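Nitroreductase family protein (PDB 7DP1) reduces dinitroaniline herbicides as a flavin mononucleotide- and NADPH-dependent nitroreductase, apparently working as a two-fold symmetric dimer. Local coordinates at the interface of chains A and B. Numbering follows the deposited sequence. Chains: chain A/B, Nitroreductase family protein.

Contact 1 and contact 2 lie about 28 Å apart, measured between the centres of their C-alpha atoms, and belong to one two-fold symmetric interface. They draw on neighbouring parts of the sequence in different chains: chain B helix 31-41 receives the tail in contact 2, while the chain A loop that follows the same helix in its own copy supplies the carbonyls of contact 1. Residues 218-220 of chain B serve contact 1 and strand 226-229 of chain A contact 2; the two-fold axis gives each chain both roles. A polar grip near the flavin and an aromatic clasp thus illustrate how exchanged C-terminal segments may hold a nitroreductase dimer.

Contact 1: the interface of chains A and B. Residues chain A 42-45, 49, 51; chain B 18, 218-220.
The extended backbone of B:Arg219 and B:Val220 runs past the loop A:Gln42 to A:Pro45, whose carbonyls receive the arginine. B:Arg219 bends at chi2 (-66°), which carries its guanidinium in among them. NE and NH2 grip the A:Ala44 carbonyl oxygen side-on, each N to O distance 3.1 Å, and both come from the same face of the carbonyl plane. NE also makes a weak bond to A:Gln42 O, and NH2 another to A:Arg43 O. One face of this guanidinium carries A:Asn49 OD1; against the other, the A:Arg43 guanidinium stacks off-centre, planes 24° apart, so that it lies partly over the B:Arg219 methylene CG. Two probably like-charged groups thus lie together, a cost the surrounding carbonyls may offset.

A:Asn49 ND2 bonds to B:Pro218 O at 3.1 Å, from above the carbonyl plane, while B:Arg219 NH1 takes the same oxygen from the opposite face, fixing the guanidinium to its own backbone. The amide oxygen OE1 of A:Gln51 receives B:Val220 N on an in-plane lone pair at 2.9 Å. A:Gln42 NE2 gives OE1 a second, nearly straight bond, while A:Gln51 NE2 bonds to A:Asn49 O; together they set the amide's rotation.

B:Arg18 lays its guanidinium over A:Pro45 CB and sends NH2 to A:Arg43 O at 3.2 Å, nearly along the C=O axis. A water joins B:Arg18 NE to the same oxygen.

B:Arg18, B:Arg219, A:Pro45 and A:Asn49 also line flavin mononucleotide pockets, placing this patch of loops, with the short 3-10 helix 47-49, where dimer contact and cofactor site merge.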
loop_
_atom_site.group_PDB
_atom_site.type_symbol
_atom_site.label_atom_id
_atom_site.label_comp_id
_atom_site.label_asym_id
_atom_site.label_seq_id
_atom_site.Cartn_x
_atom_site.Cartn_y
_atom_site.Cartn_z
ATOM N N GLN A 42 0.287 -6.709 -10.908
ATOM C CA GLN A 42 1.344 -5.854 -11.428
ATOM C C GLN A 42 0.734 -4.556 -11.976
ATOM O O GLN A 42 1.445 -3.576 -12.168
ATOM C CB GLN A 42 2.150 -6.576 -12.513
ATOM C CG GLN A 42 3.521 -5.938 -12.835
ATOM C CD GLN A 42 4.520 -6.023 -11.662
ATOM O OE1 GLN A 42 4.379 -6.866 -10.755
ATOM N NE2 GLN A 42 5.538 -5.146 -11.682
ATOM N N ARG A 43 -0.580 -4.536 -12.201
ATOM C CA ARG A 43 -1.228 -3.292 -12.660
ATOM C C ARG A 43 -1.366 -2.279 -11.541
ATOM O O ARG A 43 -1.922 -1.201 -11.738
ATOM C CB ARG A 43 -2.617 -3.561 -13.247
ATOM C CG ARG A 43 -2.607 -4.533 -14.445
ATOM C CD ARG A 43 -1.643 -4.095 -15.549
ATOM N NE ARG A 43 -1.872 -2.719 -15.980
ATOM C CZ ARG A 43 -1.281 -2.154 -17.026
ATOM N NH1 ARG A 43 -0.482 -2.874 -17.801
ATOM N NH2 ARG A 43 -1.536 -0.882 -17.328
ATOM N N ALA A 44 -0.868 -2.614 -10.361
ATOM C CA ALA A 44 -0.829 -1.631 -9.287
ATOM C C ALA A 44 -0.002 -0.435 -9.726
ATOM O O ALA A 44 0.957 -0.577 -10.506
ATOM C CB ALA A 44 -0.245 -2.241 -7.986
ATOM N N PRO A 45 -0.394 0.765 -9.263
ATOM C CA PRO A 45 0.402 1.941 -9.622
ATOM C C PRO A 45 1.624 2.050 -8.745
ATOM O O PRO A 45 1.731 1.389 -7.703
ATOM C CB PRO A 45 -0.564 3.109 -9.368
ATOM C CG PRO A 45 -1.342 2.635 -8.180
ATOM C CD PRO A 45 -1.496 1.110 -8.349
ATOM N N ASN A 49 6.092 4.866 -12.067
ATOM C CA ASN A 49 5.942 3.501 -12.564
ATOM C C ASN A 49 7.177 2.661 -12.235
ATOM O O ASN A 49 7.496 1.718 -12.953
ATOM C CB ASN A 49 5.688 3.485 -14.081
ATOM C CG ASN A 49 5.056 2.174 -14.566
ATOM O OD1 ASN A 49 4.203 1.585 -13.889
ATOM N ND2 ASN A 49 5.494 1.703 -15.737
ATOM N N GLN A 51 7.523 0.411 -9.997
ATOM C CA GLN A 51 7.190 -0.971 -9.649
ATOM C C GLN A 51 8.265 -1.605 -8.739
ATOM O O GLN A 51 8.865 -2.613 -9.094
ATOM C CB GLN A 51 7.034 -1.830 -10.920
ATOM C CG GLN A 51 5.934 -1.339 -11.874
ATOM C CD GLN A 51 6.133 -1.847 -13.288
ATOM O OE1 GLN A 51 5.794 -2.994 -13.612
ATOM N NE2 GLN A 51 6.738 -1.017 -14.125
ATOM N N ARG B 18 -8.273 0.589 -13.635
ATOM C CA ARG B 18 -7.726 1.735 -12.903
ATOM C C ARG B 18 -6.450 2.214 -13.577
ATOM O O ARG B 18 -5.513 1.429 -13.809
ATOM C CB ARG B 18 -7.396 1.400 -11.433
ATOM C CG ARG B 18 -6.836 2.602 -10.642
ATOM C CD ARG B 18 -5.577 2.244 -9.764
ATOM N NE ARG B 18 -4.480 1.728 -10.581
ATOM C CZ ARG B 18 -3.610 2.483 -11.252
ATOM N NH1 ARG B 18 -3.701 3.814 -11.224
ATOM N NH2 ARG B 18 -2.652 1.907 -11.976
ATOM N N PRO B 218 2.439 0.637 -19.666
ATOM C CA PRO B 218 3.320 -0.539 -19.551
ATOM C C PRO B 218 3.550 -1.005 -18.118
ATOM O O PRO B 218 3.464 -0.187 -17.186
ATOM C CB PRO B 218 4.645 -0.053 -20.159
ATOM C CG PRO B 218 4.622 1.430 -19.997
ATOM C CD PRO B 218 3.172 1.848 -20.075
ATOM N N ARG B 219 3.808 -2.304 -17.965
ATOM C CA ARG B 219 4.358 -2.902 -16.730
ATOM C C ARG B 219 5.416 -3.927 -17.125
ATOM O O ARG B 219 5.356 -4.500 -18.217
ATOM C CB ARG B 219 3.292 -3.581 -15.885
ATOM C CG ARG B 219 2.305 -2.646 -15.243
ATOM C CD ARG B 219 2.927 -1.710 -14.187
ATOM N NE ARG B 219 1.848 -1.031 -13.477
ATOM C CZ ARG B 219 1.158 -0.005 -13.977
ATOM N NH1 ARG B 219 1.449 0.482 -15.178
ATOM N NH2 ARG B 219 0.163 0.524 -13.280
ATOM N N VAL B 220 6.381 -4.181 -16.241
ATOM C CA VAL B 220 7.367 -5.215 -16.531
ATOM C C VAL B 220 6.748 -6.607 -16.435
ATOM O O VAL B 220 5.664 -6.784 -15.874
ATOM C CB VAL B 220 8.590 -5.146 -15.589
ATOM C CG1 VAL B 220 9.269 -3.782 -15.697
ATOM C CG2 VAL B 220 8.191 -5.449 -14.156
HETATM O O HOH W 1 -4.479 -0.960 -10.728
HETATM O O HOH W 2 -4.379 -1.332 -15.196
#

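Contact 2: the interface of chains A and B. Residues chain A 228, 231; chain B 31, 35, 38, 57.
A:Trp228 turns its indole from strand 226-229 with CG anti to the carbonyl carbon (chi1 -50°), while B:Arg31 reaches toward it from the start of helix 31-41 with CG anti to the backbone N (chi1 176°) and the chain extended as far as NE. The arginine thereby comes over one indole face, its guanidinium plane inclined by 45° to the ring. NH2 stands 3.5 Å from the centroid of the five-membered ring and NE above the six-membered ring, both cation-pi contacts; B:Arg31 is poorly ordered, so their detail is tentative.

The far rim of the indole reaches helix 31-41 of chain B. CH2 meets B:Phe38 CD2 at 3.8 Å, the two side chains sliding past each other in opposite directions. B:Ala35 lies past the same rim on the B:Arg31 side of the indole plane, B:Phe38 on the opposite side. At the backbone, A:Trp228 forms a parallel beta bridge with B:Val57, placing the tail strand beside strand 54-59 of the partner.

A:Phe231 closes the cluster. One face of its phenyl lies against A:Trp228 CE3 of its own chain, and CD1 touches the aliphatic B:Arg31 CD, so the arginine chain tentatively lies in the angle between the two aromatic side chains. The contact thus appears to be an apolar and cation-pi clasp that lays the C-terminal tail onto the partner's fold. At the tip of the phenyl ring, A:Phe231 CZ meets the methyl CG1 of B:Val57 at 3.8 Å.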
loop_
_atom_site.group_PDB
_atom_site.type_symbol
_atom_site.label_atom_id
_atom_site.label_comp_id
_atom_site.label_asym_id
_atom_site.label_seq_id
_atom_site.Cartn_x
_atom_site.Cartn_y
_atom_site.Cartn_z
ATOM N N TRP A 228 -12.850 17.042 5.972
ATOM C CA TRP A 228 -13.433 17.613 4.770
ATOM C C TRP A 228 -13.310 19.126 4.766
ATOM O O TRP A 228 -13.617 19.775 5.762
ATOM C CB TRP A 228 -14.909 17.212 4.645
ATOM C CG TRP A 228 -15.193 15.731 4.808
ATOM C CD1 TRP A 228 -15.301 15.038 5.983
ATOM C CD2 TRP A 228 -15.410 14.774 3.762
ATOM N NE1 TRP A 228 -15.568 13.715 5.732
ATOM C CE2 TRP A 228 -15.639 13.528 4.377
ATOM C CE3 TRP A 228 -15.421 14.847 2.365
ATOM C CZ2 TRP A 228 -15.885 12.372 3.645
ATOM C CZ3 TRP A 228 -15.671 13.693 1.642
ATOM C CH2 TRP A 228 -15.902 12.479 2.282
ATOM N N PHE A 231 -16.452 21.808 1.292
ATOM C CA PHE A 231 -17.687 21.179 0.833
ATOM C C PHE A 231 -18.900 21.921 1.360
ATOM O O PHE A 231 -19.003 22.150 2.559
ATOM C CB PHE A 231 -17.752 19.722 1.272
ATOM C CG PHE A 231 -16.775 18.851 0.576
ATOM C CD1 PHE A 231 -17.171 18.075 -0.492
ATOM C CD2 PHE A 231 -15.443 18.835 0.961
ATOM C CE1 PHE A 231 -16.257 17.276 -1.145
ATOM C CE2 PHE A 231 -14.542 18.048 0.306
ATOM C CZ PHE A 231 -14.946 17.278 -0.751
ATOM N N ARG B 31 -20.413 13.844 -2.720
ATOM C CA ARG B 31 -19.776 13.742 -1.407
ATOM C C ARG B 31 -20.249 12.504 -0.643
ATOM O O ARG B 31 -19.459 11.852 0.044
ATOM C CB ARG B 31 -19.984 15.012 -0.579
ATOM C CG ARG B 31 -19.407 14.906 0.846
ATOM C CD ARG B 31 -19.748 16.129 1.687
ATOM N NE ARG B 31 -19.075 16.126 2.986
ATOM C CZ ARG B 31 -19.488 15.433 4.044
ATOM N NH1 ARG B 31 -20.585 14.691 3.965
ATOM N NH2 ARG B 31 -18.820 15.499 5.192
ATOM N N ALA B 35 -17.773 9.458 0.766
ATOM C CA ALA B 35 -17.867 9.097 2.171
ATOM C C ALA B 35 -18.082 7.595 2.334
ATOM O O ALA B 35 -17.446 6.963 3.184
ATOM C CB ALA B 35 -19.004 9.873 2.844
ATOM N N PHE B 38 -14.906 5.828 1.421
ATOM C CA PHE B 38 -13.935 5.857 2.513
ATOM C C PHE B 38 -14.301 4.855 3.592
ATOM O O PHE B 38 -13.410 4.236 4.201
ATOM C CB PHE B 38 -13.812 7.271 3.066
ATOM C CG PHE B 38 -13.145 8.213 2.104
ATOM C CD1 PHE B 38 -12.171 7.744 1.249
ATOM C CD2 PHE B 38 -13.520 9.535 2.011
ATOM C CE1 PHE B 38 -11.558 8.586 0.342
ATOM C CE2 PHE B 38 -12.909 10.375 1.101
ATOM C CZ PHE B 38 -11.923 9.898 0.270
ATOM N N VAL B 57 -9.624 15.920 2.716
ATOM C CA VAL B 57 -10.227 16.010 1.393
ATOM C C VAL B 57 -10.692 17.439 1.114
ATOM O O VAL B 57 -11.484 18.002 1.872
ATOM C CB VAL B 57 -11.397 15.018 1.277
ATOM C CG1 VAL B 57 -11.948 15.007 -0.113
ATOM C CG2 VAL B 57 -10.910 13.620 1.647
#